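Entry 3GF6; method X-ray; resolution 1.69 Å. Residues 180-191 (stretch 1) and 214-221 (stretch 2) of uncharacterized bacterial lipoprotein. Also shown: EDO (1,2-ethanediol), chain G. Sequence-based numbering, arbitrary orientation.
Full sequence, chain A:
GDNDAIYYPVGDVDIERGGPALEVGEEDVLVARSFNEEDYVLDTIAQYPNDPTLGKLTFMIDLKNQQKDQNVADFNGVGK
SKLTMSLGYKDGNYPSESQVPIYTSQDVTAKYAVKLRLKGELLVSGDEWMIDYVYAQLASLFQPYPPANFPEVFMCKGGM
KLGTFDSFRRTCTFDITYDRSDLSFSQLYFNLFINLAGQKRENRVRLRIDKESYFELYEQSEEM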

# COMPACT_ATOMS: atom_id res chain seq x y z
N ARG A 180 10.20 11.85 -3.54
CA ARG A 180 10.71 12.71 -2.48
C ARG A 180 11.97 12.10 -1.91
O ARG A 180 12.35 10.98 -2.27
CB ARG A 180 9.65 12.96 -1.39
CG ARG A 180 8.33 13.52 -1.88
CD ARG A 180 8.44 15.04 -2.27
NE ARG A 180 8.42 15.85 -1.06
CZ ARG A 180 7.34 16.44 -0.52
NH1 ARG A 180 6.13 16.41 -1.07
NH2 ARG A 180 7.50 17.11 0.60
N SER A 181 12.66 12.88 -1.08
CA SER A 181 13.99 12.57 -0.63
C SER A 181 14.17 12.80 0.88
O SER A 181 13.23 13.15 1.56
CB SER A 181 14.96 13.46 -1.43
OG SER A 181 14.79 14.82 -1.09
N ASP A 182 15.41 12.64 1.34
CA ASP A 182 15.82 12.92 2.72
C ASP A 182 15.02 12.12 3.75
O ASP A 182 14.70 12.63 4.84
CB ASP A 182 15.69 14.42 3.06
CG ASP A 182 16.47 15.32 2.11
OD1 ASP A 182 17.53 14.88 1.55
OD2 ASP A 182 16.02 16.49 1.96
N LEU A 183 14.70 10.87 3.42
CA LEU A 183 13.93 10.04 4.32
C LEU A 183 14.85 9.15 5.17
O LEU A 183 15.88 8.68 4.69
CB LEU A 183 12.98 9.18 3.53
CG LEU A 183 12.04 9.89 2.56
CD1 LEU A 183 11.23 8.82 1.77
CD2 LEU A 183 11.13 10.89 3.33
N SER A 184 14.44 8.97 6.44
CA SER A 184 15.14 8.09 7.39
C SER A 184 14.18 6.99 7.83
O SER A 184 13.01 7.24 8.14
CB SER A 184 15.62 8.86 8.63
OG SER A 184 16.59 9.84 8.30
N PHE A 185 14.65 5.76 7.85
CA PHE A 185 13.88 4.66 8.40
C PHE A 185 14.69 3.44 8.75
O PHE A 185 15.73 3.18 8.11
CB PHE A 185 12.76 4.23 7.45
CG PHE A 185 13.26 3.82 6.06
CD1 PHE A 185 13.74 2.53 5.82
CD2 PHE A 185 13.19 4.72 5.00
CE1 PHE A 185 14.17 2.17 4.56
CE2 PHE A 185 13.62 4.36 3.75
CZ PHE A 185 14.10 3.08 3.53
N SER A 186 14.15 2.64 9.68
CA SER A 186 14.63 1.28 9.93
C SER A 186 14.04 0.34 8.92
O SER A 186 14.74 -0.45 8.31
CB SER A 186 14.29 0.83 11.37
OG SER A 186 14.46 -0.57 11.52
N GLN A 187 12.73 0.43 8.77
CA GLN A 187 11.97 -0.40 7.86
C GLN A 187 10.99 0.49 7.11
O GLN A 187 10.44 1.41 7.70
CB GLN A 187 11.21 -1.50 8.63
CG GLN A 187 12.13 -2.40 9.42
CD GLN A 187 11.35 -3.40 10.26
OE1 GLN A 187 11.26 -4.57 9.90
NE2 GLN A 187 10.83 -2.96 11.41
N LEU A 188 10.81 0.22 5.82
CA LEU A 188 9.90 0.96 4.94
C LEU A 188 8.72 0.06 4.52
O LEU A 188 8.91 -1.07 4.01
CB LEU A 188 10.66 1.43 3.70
CG LEU A 188 9.97 2.41 2.74
CD1 LEU A 188 9.76 3.76 3.42
CD2 LEU A 188 10.81 2.55 1.44
N TYR A 189 7.52 0.60 4.69
CA TYR A 189 6.26 -0.10 4.40
C TYR A 189 5.54 0.57 3.24
O TYR A 189 5.49 1.80 3.19
CB TYR A 189 5.35 -0.14 5.63
CG TYR A 189 6.02 -0.78 6.84
CD1 TYR A 189 6.82 -0.04 7.72
CD2 TYR A 189 5.88 -2.14 7.08
CE1 TYR A 189 7.44 -0.63 8.81
CE2 TYR A 189 6.51 -2.75 8.21
CZ TYR A 189 7.30 -1.99 9.04
OH TYR A 189 7.91 -2.58 10.14
N PHE A 190 4.98 -0.24 2.34
CA PHE A 190 4.16 0.25 1.20
C PHE A 190 2.98 -0.67 1.03
O PHE A 190 3.15 -1.85 0.72
CB PHE A 190 5.01 0.41 -0.05
CG PHE A 190 4.33 1.05 -1.22
CD1 PHE A 190 3.52 2.19 -1.08
CD2 PHE A 190 4.57 0.55 -2.51
CE1 PHE A 190 2.90 2.78 -2.21
CE2 PHE A 190 3.95 1.12 -3.62
CZ PHE A 190 3.11 2.23 -3.46
N ASN A 191 1.79 -0.15 1.36
CA ASN A 191 0.58 -0.95 1.45
C ASN A 191 -0.66 -0.18 1.04
O ASN A 191 -0.66 1.05 1.00
CB ASN A 191 0.31 -1.46 2.88
CG ASN A 191 1.44 -2.29 3.43
OD1 ASN A 191 1.42 -3.56 3.38
ND2 ASN A 191 2.43 -1.62 3.98
N TYR A 214 5.63 1.01 -10.56
CA TYR A 214 7.03 0.73 -10.23
C TYR A 214 7.40 1.34 -8.89
O TYR A 214 6.72 2.24 -8.39
CB TYR A 214 8.00 1.27 -11.30
CG TYR A 214 8.21 2.76 -11.27
CD1 TYR A 214 9.23 3.31 -10.49
CD2 TYR A 214 7.39 3.61 -12.00
CE1 TYR A 214 9.44 4.69 -10.44
CE2 TYR A 214 7.58 4.98 -11.98
CZ TYR A 214 8.60 5.52 -11.18
OH TYR A 214 8.82 6.85 -11.19
N PHE A 215 8.51 0.88 -8.35
CA PHE A 215 9.01 1.34 -7.08
C PHE A 215 10.51 1.38 -7.14
O PHE A 215 11.12 0.40 -7.52
CB PHE A 215 8.58 0.35 -5.98
CG PHE A 215 9.15 0.67 -4.65
CD1 PHE A 215 8.49 1.58 -3.82
CD2 PHE A 215 10.38 0.17 -4.25
CE1 PHE A 215 9.04 1.91 -2.58
CE2 PHE A 215 10.94 0.52 -3.03
CZ PHE A 215 10.27 1.38 -2.19
N GLU A 216 11.11 2.51 -6.74
CA GLU A 216 12.57 2.70 -6.69
C GLU A 216 12.96 3.31 -5.37
O GLU A 216 12.28 4.21 -4.88
CB GLU A 216 13.08 3.64 -7.78
CG GLU A 216 12.82 3.11 -9.15
CD GLU A 216 13.24 4.06 -10.27
OE1 GLU A 216 13.63 5.20 -10.02
OE2 GLU A 216 13.17 3.62 -11.43
N LEU A 217 14.09 2.85 -4.83
CA LEU A 217 14.66 3.34 -3.59
C LEU A 217 16.16 3.64 -3.79
O LEU A 217 16.92 2.77 -4.23
CB LEU A 217 14.50 2.32 -2.47
CG LEU A 217 15.03 2.71 -1.08
CD1 LEU A 217 14.32 3.96 -0.50
CD2 LEU A 217 14.87 1.51 -0.11
N TYR A 218 16.54 4.87 -3.46
CA TYR A 218 17.91 5.34 -3.54
C TYR A 218 18.47 5.62 -2.15
O TYR A 218 17.76 6.15 -1.29
CB TYR A 218 17.98 6.64 -4.37
CG TYR A 218 17.54 6.45 -5.79
CD1 TYR A 218 16.19 6.51 -6.14
CD2 TYR A 218 18.47 6.12 -6.78
CE1 TYR A 218 15.78 6.29 -7.47
CE2 TYR A 218 18.07 5.91 -8.09
CZ TYR A 218 16.73 5.99 -8.42
OH TYR A 218 16.34 5.79 -9.71
N GLU A 219 19.74 5.29 -1.95
CA GLU A 219 20.53 5.85 -0.88
C GLU A 219 21.15 7.14 -1.44
O GLU A 219 21.78 7.11 -2.49
CB GLU A 219 21.65 4.91 -0.45
CG GLU A 219 21.24 3.71 0.32
CD GLU A 219 22.43 2.86 0.77
OE1 GLU A 219 23.60 3.29 0.61
OE2 GLU A 219 22.20 1.72 1.24
N GLN A 220 20.94 8.27 -0.77
CA GLN A 220 21.48 9.55 -1.23
C GLN A 220 22.95 9.74 -0.87
O GLN A 220 23.34 9.44 0.24
CB GLN A 220 20.68 10.71 -0.64
CG GLN A 220 19.25 10.71 -1.06
CD GLN A 220 18.39 11.77 -0.38
OE1 GLN A 220 17.23 11.52 -0.12
NE2 GLN A 220 18.93 12.97 -0.15
N SER A 221 23.73 10.28 -1.81
CA SER A 221 25.08 10.77 -1.50
C SER A 221 25.03 11.84 -0.38
O SER A 221 24.18 12.73 -0.41
CB SER A 221 25.73 11.37 -2.76
C1 EDO G . 7.64 9.18 -9.33
O1 EDO G . 6.76 8.51 -10.25
C2 EDO G . 8.00 10.53 -9.97
O2 EDO G . 9.35 10.49 -10.44

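Two stretches of one chain, separated by at least 25 residues wherever they touch, meet through a ladder of apolar side chains and, at one end, a pair of hydrogen bonds. Strands 187-191 and 214-219 run nearly antiparallel, with 166° between their N-to-C directions. Their axes come no closer than 11.3 Å, far beyond the spacing of neighbouring strands in one sheet, and no backbone-to-backbone hydrogen bond joins them; the strands meet through their side chains. Phe 190 lies across from Phe 215, CA to CA 9.7 Å, whereas Asp 182 CA and Gln 220 CA are 7.7 Å apart, so the backbones are nearer at the polar end. Together the two stretches bury 308 Å² against each other.

Apolar side chains meet between the strands. In the extended backbone, alternate residues face the same way: Leu 188 and Phe 190 direct their CA-to-CB bonds toward the other stretch, and Phe 215 and Leu 217 return the gesture, while Tyr 189 and Glu 216, the residues between, have side chains out of reach of the partner stretch. All four inward residues are buried and all have chi1 in the t well. Leu 188 bridges two partners through one methyl: its CD2 lies 3.9 Å from CZ of Phe 215, at the edge of that ring and near its plane, and 4.3 Å from CD1 of Leu 217. Phe 190 CD2 approaches Phe 215 CD1 at 4.3 Å, an oblique meeting of two rings. Phe 215 thus touches both inward residues of strand 187-191. Phe 185, in the loop before that strand, extends the apolar contact: its CA-to-CB bond points sideways, yet the end of the ring comes nearer, placing CZ 4.0 Å from Leu 217 CD2, a methyl at the ring edge. These contacts are near van der Waals distance and carry no directional bond; their contribution comes from close packing and the exclusion of water from hydrocarbon surface.

Polar bonding is concentrated at Gln 220, which has the largest area covered by the opposite stretch. Its side chain, with chi1 m and chi2 t, reaches Asp 182 and uses both ends of its amide. Asp 182 N donates to Gln 220 OE1 at 2.6 Å and 169°, a short, nearly straight bond; Gln 220 NE2 donates to Asp 182 OD1 at 2.9 Å and 161°. The carbonyl oxygen accepts from the backbone while the amide nitrogen gives to the carboxylate, so the two bonds form a complementary clamp. The CA-to-CB bond of Asp 182 points away from the other stretch, but the end of its side chain comes nearer, and OD1 accepts the second bond. Ser 181 CB packs 3.3 Å from the same Gln 220 OE1.

Within stretch 2, Tyr 218 OH donates to Glu 216 OE1 at 2.8 Å. Beside Tyr 214, 1,2-ethanediol, probably from the crystallisation liquor, places O1 2.8 Å from the Tyr 214 OH, within hydrogen-bonding distance.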